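Long-range contacts in pectate lyase (Bacillus, PDB 3VMV), which probably cleaves polygalacturonate, the acidic backbone of pectin, by the elimination reaction of secreted pectate lyases: residues G6-N11 against Y164-W169; A190-T195 against R212-H217. All coordinates share one frame; numbering follows the deposited sequence.

Interaction 1: G6-N11 against Y164-W169; sequences GYASMN and YITVSW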
loop_
_atom_site.group_PDB
_atom_site.type_symbol
_atom_site.label_atom_id
_atom_site.label_comp_id
_atom_site.label_asym_id
_atom_site.label_seq_id
_atom_site.Cartn_x
_atom_site.Cartn_y
_atom_site.Cartn_z
ATOM N N GLY A 6 -14.101 -1.778 -0.704
ATOM C CA GLY A 6 -13.552 -0.660 -1.450
ATOM C C GLY A 6 -13.196 -0.972 -2.893
ATOM O O GLY A 6 -13.788 -1.821 -3.541
ATOM N N TYR A 7 -12.212 -0.251 -3.405
ATOM C CA TYR A 7 -12.015 -0.263 -4.842
ATOM C C TYR A 7 -11.617 -1.638 -5.428
ATOM O O TYR A 7 -11.997 -1.940 -6.559
ATOM C CB TYR A 7 -10.988 0.787 -5.218
ATOM C CG TYR A 7 -11.545 2.185 -5.356
ATOM C CD1 TYR A 7 -12.465 2.494 -6.358
ATOM C CD2 TYR A 7 -11.096 3.214 -4.522
ATOM C CE1 TYR A 7 -12.935 3.815 -6.505
ATOM C CE2 TYR A 7 -11.503 4.516 -4.693
ATOM C CZ TYR A 7 -12.442 4.807 -5.678
ATOM O OH TYR A 7 -12.873 6.108 -5.835
ATOM N N ALA A 8 -10.894 -2.492 -4.689
ATOM C CA ALA A 8 -10.546 -3.805 -5.238
ATOM C C ALA A 8 -11.793 -4.699 -5.423
ATOM O O ALA A 8 -11.724 -5.706 -6.095
ATOM C CB ALA A 8 -9.463 -4.491 -4.375
ATOM N N SER A 9 -12.923 -4.300 -4.822
ATOM C CA SER A 9 -14.175 -5.051 -4.978
ATOM C C SER A 9 -14.886 -4.720 -6.277
ATOM O O SER A 9 -15.812 -5.429 -6.676
ATOM C CB SER A 9 -15.112 -4.846 -3.784
ATOM O OG SER A 9 -15.809 -3.616 -3.858
ATOM N N MET A 10 -14.474 -3.631 -6.920
ATOM C CA MET A 10 -15.087 -3.189 -8.166
ATOM C C MET A 10 -14.381 -3.857 -9.324
ATOM O O MET A 10 -13.457 -4.658 -9.122
ATOM C CB MET A 10 -14.982 -1.669 -8.327
ATOM C CG MET A 10 -15.661 -0.911 -7.177
ATOM S SD MET A 10 -15.741 0.849 -7.375
ATOM C CE MET A 10 -16.886 1.029 -8.736
ATOM N N ASN A 11 -14.836 -3.533 -10.531
ATOM C CA ASN A 11 -14.213 -4.027 -11.752
ATOM C C ASN A 11 -14.138 -5.542 -11.745
ATOM O O ASN A 11 -13.164 -6.120 -12.208
ATOM C CB ASN A 11 -12.818 -3.413 -11.926
ATOM C CG ASN A 11 -12.240 -3.666 -13.307
ATOM O OD1 ASN A 11 -12.912 -3.445 -14.315
ATOM N ND2 ASN A 11 -10.989 -4.130 -13.361
ATOM N N TYR A 164 -7.855 0.098 -8.943
ATOM C CA TYR A 164 -8.747 -0.824 -8.227
ATOM C C TYR A 164 -7.960 -1.604 -7.186
ATOM O O TYR A 164 -7.804 -2.830 -7.273
ATOM C CB TYR A 164 -9.534 -1.777 -9.193
ATOM C CG TYR A 164 -10.456 -1.051 -10.151
ATOM C CD1 TYR A 164 -11.619 -0.460 -9.704
ATOM C CD2 TYR A 164 -10.147 -0.973 -11.514
ATOM C CE1 TYR A 164 -12.450 0.222 -10.581
ATOM C CE2 TYR A 164 -10.974 -0.315 -12.395
ATOM C CZ TYR A 164 -12.114 0.275 -11.911
ATOM O OH TYR A 164 -12.946 0.941 -12.772
ATOM N N ILE A 165 -7.446 -0.885 -6.188
ATOM C CA ILE A 165 -6.498 -1.453 -5.234
ATOM C C ILE A 165 -7.027 -1.170 -3.836
ATOM O O ILE A 165 -7.478 -0.040 -3.580
ATOM C CB ILE A 165 -5.138 -0.795 -5.411
ATOM C CG1 ILE A 165 -4.742 -0.859 -6.892
ATOM C CG2 ILE A 165 -4.092 -1.449 -4.471
ATOM C CD1 ILE A 165 -3.440 -0.238 -7.232
ATOM N N THR A 166 -7.019 -2.185 -2.963
ATOM C CA THR A 166 -7.386 -1.984 -1.556
ATOM C C THR A 166 -6.247 -2.407 -0.667
ATOM O O THR A 166 -5.736 -3.514 -0.818
ATOM C CB THR A 166 -8.634 -2.767 -1.200
ATOM O OG1 THR A 166 -9.763 -2.190 -1.861
ATOM C CG2 THR A 166 -8.919 -2.705 0.310
ATOM N N VAL A 167 -5.883 -1.524 0.252
ATOM C CA VAL A 167 -4.813 -1.725 1.204
ATOM C C VAL A 167 -5.495 -1.669 2.571
ATOM O O VAL A 167 -5.940 -0.591 3.002
ATOM C CB VAL A 167 -3.830 -0.574 1.074
ATOM C CG1 VAL A 167 -2.698 -0.640 2.124
ATOM C CG2 VAL A 167 -3.238 -0.587 -0.357
ATOM N N SER A 168 -5.580 -2.816 3.213
ATOM C CA SER A 168 -6.387 -2.939 4.429
ATOM C C SER A 168 -5.692 -3.703 5.531
ATOM O O SER A 168 -5.004 -4.688 5.297
ATOM C CB SER A 168 -7.726 -3.606 4.070
ATOM O OG SER A 168 -7.549 -4.894 3.502
ATOM N N TRP A 169 -5.938 -3.279 6.771
ATOM C CA TRP A 169 -5.516 -4.065 7.944
ATOM C C TRP A 169 -4.012 -4.306 8.057
ATOM O O TRP A 169 -3.598 -5.268 8.671
ATOM C CB TRP A 169 -6.272 -5.418 8.032
ATOM C CG TRP A 169 -7.770 -5.187 8.222
ATOM C CD1 TRP A 169 -8.762 -5.345 7.274
ATOM C CD2 TRP A 169 -8.428 -4.825 9.455
ATOM N NE1 TRP A 169 -9.999 -5.102 7.864
ATOM C CE2 TRP A 169 -9.819 -4.763 9.180
ATOM C CE3 TRP A 169 -7.973 -4.534 10.751
ATOM C CZ2 TRP A 169 -10.775 -4.422 10.169
ATOM C CZ3 TRP A 169 -8.931 -4.214 11.741
ATOM C CH2 TRP A 169 -10.314 -4.162 11.417
#
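Asn11 lies over the ring of Tyr164, its CB almost exactly above the ring centroid at 3.5 Å and only 6° off the normal, which makes a CH-pi contact. The two side chains cross at about a right angle, and the amide plane lies stacked on the same ring, 15° from parallel. Met10 approaches the ring obliquely through CB, 3.8 Å from Tyr164 CD1. The carbonyl of Tyr7 instead lies at the ring edge, near its plane, with O 3.5 Å from CD1 of Tyr164. The same oxygen accepts the backbone N-H of Met10, so the short 3-10 segment 7-9 presents an already bonded carbonyl to the ring. Tyr164 itself stands where the chain turns a corner into strand 165-175; its CG is anti to the carbonyl carbon (chi1 -62°), which sets CG beside the backbone N; the ring beyond it meets Met10 and Asn11.

At the other end of the contact Thr166 points toward Ala8. The N-H of Ala8 meets Thr166 OG1 at 3.1 Å in a nearly straight bond, while the methyl of Ala8 packs 3.7 Å from Thr166 CB. That hydroxyl in turn donates a hydrogen bond to the carbonyl of Gln5, just before the segment. The ring of Tyr7 turns away from 164-169, over Lys193, and meets Tyr302 edge-to-face.

The contact fixes an N-terminal loop on the outside of the parallel beta-helix typical of family 1 lyases. Its chemistry is divided: one threonine hydroxyl, both acceptor and donor, gives a directed hold on the backbone of the loop, whereas the aromatic end relies on van der Waals and CH-pi contact, which is less demanding in direction.

Interaction 2: A190-T195 against R212-H217; sequences APDKIT and RYADVH
Asp192 carries CG anti to its backbone N (chi1 -161°) and Asp215 carries CG anti to its carbonyl carbon (chi1 -69°), and the two carboxylates come to lie side by side, pointing the same way with their planes 56° apart. Asp192 OD2 takes the N-H of Asp215 at 2.8 Å, a nearly straight bond that arrives close to the C-O axis. Its distance to Asp215 OD2 is 4.1 Å, a repulsive approach probably eased by the surrounding cations and by a water that donates to both Asp192 OD1 (2.8 Å) and Asp215 OD2 (2.6 Å). Lys193 NZ bridges to Asp192 OD1 at 3.0 Å from above the carboxylate plane and also pairs with Glu163, while Asp215 OD1 pairs with Arg238. An alanine in place of Asp192 would probably leave the N-H of Asp215 without its acceptor and deprive Lys193 of a carboxylate partner, leaving it Glu163.

Farther along, the chains run as parallel strands: Ile194 N donates to Asp215 O (3.2 Å), and Ile194 O accepts from His217 N (3.0 Å). At the opposite end, where Ala190 and Tyr213 lie in loop, the Ala190 methyl packs against Tyr213 CD2 at 3.5 Å.

These are successive coils of the beta-helix. Ile194 and Val216 share one face of the sheet, where Ile194 meets Ile165 and Val181; Thr195 and His217 share the other, and both bond to Tyr302 OH. Strand 192-197 is paired with strand 165-175 on its other side, and strand 215-219 with strand 238-242.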
loop_
_atom_site.group_PDB
_atom_site.type_symbol
_atom_site.label_atom_id
_atom_site.label_comp_id
_atom_site.label_asym_id
_atom_site.label_seq_id
_atom_site.Cartn_x
_atom_site.Cartn_y
_atom_site.Cartn_z
ATOM N N ALA A 190 -0.815 8.128 -14.163
ATOM C CA ALA A 190 -1.285 8.067 -12.761
ATOM C C ALA A 190 -2.130 6.833 -12.469
ATOM O O ALA A 190 -3.034 6.483 -13.230
ATOM C CB ALA A 190 -2.104 9.306 -12.464
ATOM N N PRO A 191 -1.895 6.205 -11.319
ATOM C CA PRO A 191 -2.874 5.256 -10.800
ATOM C C PRO A 191 -4.199 5.973 -10.516
ATOM O O PRO A 191 -4.292 7.212 -10.501
ATOM C CB PRO A 191 -2.257 4.814 -9.465
ATOM C CG PRO A 191 -0.742 5.104 -9.615
ATOM C CD PRO A 191 -0.774 6.421 -10.392
ATOM N N ASP A 192 -5.215 5.165 -10.184
ATOM C CA ASP A 192 -6.500 5.690 -9.747
ATOM C C ASP A 192 -7.214 4.638 -8.932
ATOM O O ASP A 192 -6.928 3.451 -9.062
ATOM C CB ASP A 192 -7.359 6.024 -10.956
ATOM C CG ASP A 192 -8.501 6.982 -10.641
ATOM O OD1 ASP A 192 -9.474 7.052 -11.440
ATOM O OD2 ASP A 192 -8.472 7.706 -9.628
ATOM N N LYS A 193 -8.172 5.078 -8.111
ATOM C CA LYS A 193 -9.133 4.183 -7.455
ATOM C C LYS A 193 -8.451 3.243 -6.423
ATOM O O LYS A 193 -8.332 1.994 -6.588
ATOM C CB LYS A 193 -9.996 3.442 -8.479
ATOM C CG LYS A 193 -10.783 4.401 -9.380
ATOM C CD LYS A 193 -11.657 3.558 -10.293
ATOM C CE LYS A 193 -12.218 4.378 -11.431
ATOM N NZ LYS A 193 -11.139 4.786 -12.377
ATOM N N ILE A 194 -7.954 3.886 -5.364
ATOM C CA ILE A 194 -7.268 3.190 -4.253
ATOM C C ILE A 194 -8.032 3.427 -2.941
ATOM O O ILE A 194 -8.354 4.567 -2.623
ATOM C CB ILE A 194 -5.855 3.784 -4.055
ATOM C CG1 ILE A 194 -5.190 4.136 -5.398
ATOM C CG2 ILE A 194 -4.973 2.912 -3.139
ATOM C CD1 ILE A 194 -4.868 2.891 -6.274
ATOM N N THR A 195 -8.245 2.366 -2.171
ATOM C CA THR A 195 -8.829 2.457 -0.832
ATOM C C THR A 195 -7.773 2.045 0.180
ATOM O O THR A 195 -7.149 0.982 0.026
ATOM C CB THR A 195 -9.979 1.430 -0.735
ATOM O OG1 THR A 195 -10.974 1.750 -1.708
ATOM C CG2 THR A 195 -10.615 1.422 0.678
ATOM N N ARG A 212 -0.600 11.598 -6.189
ATOM C CA ARG A 212 -0.709 12.416 -7.393
ATOM C C ARG A 212 -1.908 11.973 -8.216
ATOM O O ARG A 212 -2.015 10.788 -8.522
ATOM C CB ARG A 212 0.538 12.333 -8.284
ATOM C CG ARG A 212 1.781 12.970 -7.688
ATOM C CD ARG A 212 2.949 12.644 -8.624
ATOM N NE ARG A 212 4.185 13.385 -8.335
ATOM C CZ ARG A 212 5.205 12.866 -7.642
ATOM N NH1 ARG A 212 5.135 11.635 -7.127
ATOM N NH2 ARG A 212 6.294 13.603 -7.458
ATOM N N TYR A 213 -2.784 12.924 -8.577
ATOM C CA TYR A 213 -3.908 12.715 -9.545
ATOM C C TYR A 213 -5.052 11.818 -9.110
ATOM O O TYR A 213 -6.221 12.076 -9.478
ATOM C CB TYR A 213 -3.439 12.158 -10.935
ATOM C CG TYR A 213 -2.337 12.958 -11.585
ATOM C CD1 TYR A 213 -2.610 14.192 -12.193
ATOM C CD2 TYR A 213 -1.030 12.506 -11.546
ATOM C CE1 TYR A 213 -1.583 14.962 -12.769
ATOM C CE2 TYR A 213 -0.010 13.261 -12.118
ATOM C CZ TYR A 213 -0.303 14.479 -12.722
ATOM O OH TYR A 213 0.698 15.234 -13.270
ATOM N N ALA A 214 -4.723 10.758 -8.370
ATOM C CA ALA A 214 -5.698 9.676 -8.109
ATOM C C ALA A 214 -6.860 10.059 -7.187
ATOM O O ALA A 214 -6.717 10.941 -6.344
ATOM C CB ALA A 214 -4.987 8.508 -7.509
ATOM N N ASP A 215 -7.994 9.375 -7.396
ATOM C CA ASP A 215 -9.070 9.330 -6.395
ATOM C C ASP A 215 -8.788 8.198 -5.400
ATOM O O ASP A 215 -8.535 7.017 -5.778
ATOM C CB ASP A 215 -10.407 9.082 -7.088
ATOM C CG ASP A 215 -10.869 10.288 -7.934
ATOM O OD1 ASP A 215 -10.396 11.402 -7.683
ATOM O OD2 ASP A 215 -11.678 10.084 -8.874
ATOM N N VAL A 216 -8.848 8.573 -4.117
ATOM C CA VAL A 216 -8.458 7.708 -3.012
ATOM C C VAL A 216 -9.445 7.868 -1.856
ATOM O O VAL A 216 -9.882 8.984 -1.573
ATOM C CB VAL A 216 -7.051 8.095 -2.545
ATOM C CG1 VAL A 216 -6.642 7.306 -1.337
ATOM C CG2 VAL A 216 -6.056 7.922 -3.690
ATOM N N HIS A 217 -9.813 6.766 -1.209
ATOM C CA HIS A 217 -10.616 6.796 0.019
ATOM C C HIS A 217 -9.761 6.246 1.147
ATOM O O HIS A 217 -9.246 5.140 1.022
ATOM C CB HIS A 217 -11.847 5.939 -0.217
ATOM C CG HIS A 217 -12.848 5.895 0.905
ATOM N ND1 HIS A 217 -13.716 4.830 1.022
ATOM C CD2 HIS A 217 -13.153 6.752 1.905
ATOM C CE1 HIS A 217 -14.537 5.052 2.042
ATOM N NE2 HIS A 217 -14.209 6.199 2.606
HETATM O O HOH W 1 -11.879 7.864 -10.215
HETATM O O HOH W 2 -8.235 10.325 -11.033
#

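Overall arrangement
Both contacts reach the same parallel sheet, since strands 165-175 and 192-197 are neighbours in it, and they meet directly: Ile165 O and Thr195 N are 2.9 Å apart, a probable hydrogen bond. Interaction 1 is mainly buried and fastens an N-terminal loop against the start of strand 165-175, through an aromatic ring and a threonine hydroxyl. Interaction 2 is partly buried and joins one coil of the beta-helix to the next by parallel strand pairing, with charged side chains and water at the entry to the strands. Thr195 serves both regions, since its OG1 bonds to Tyr7 N, and the Tyr7 side chain packs onto residues 193-194.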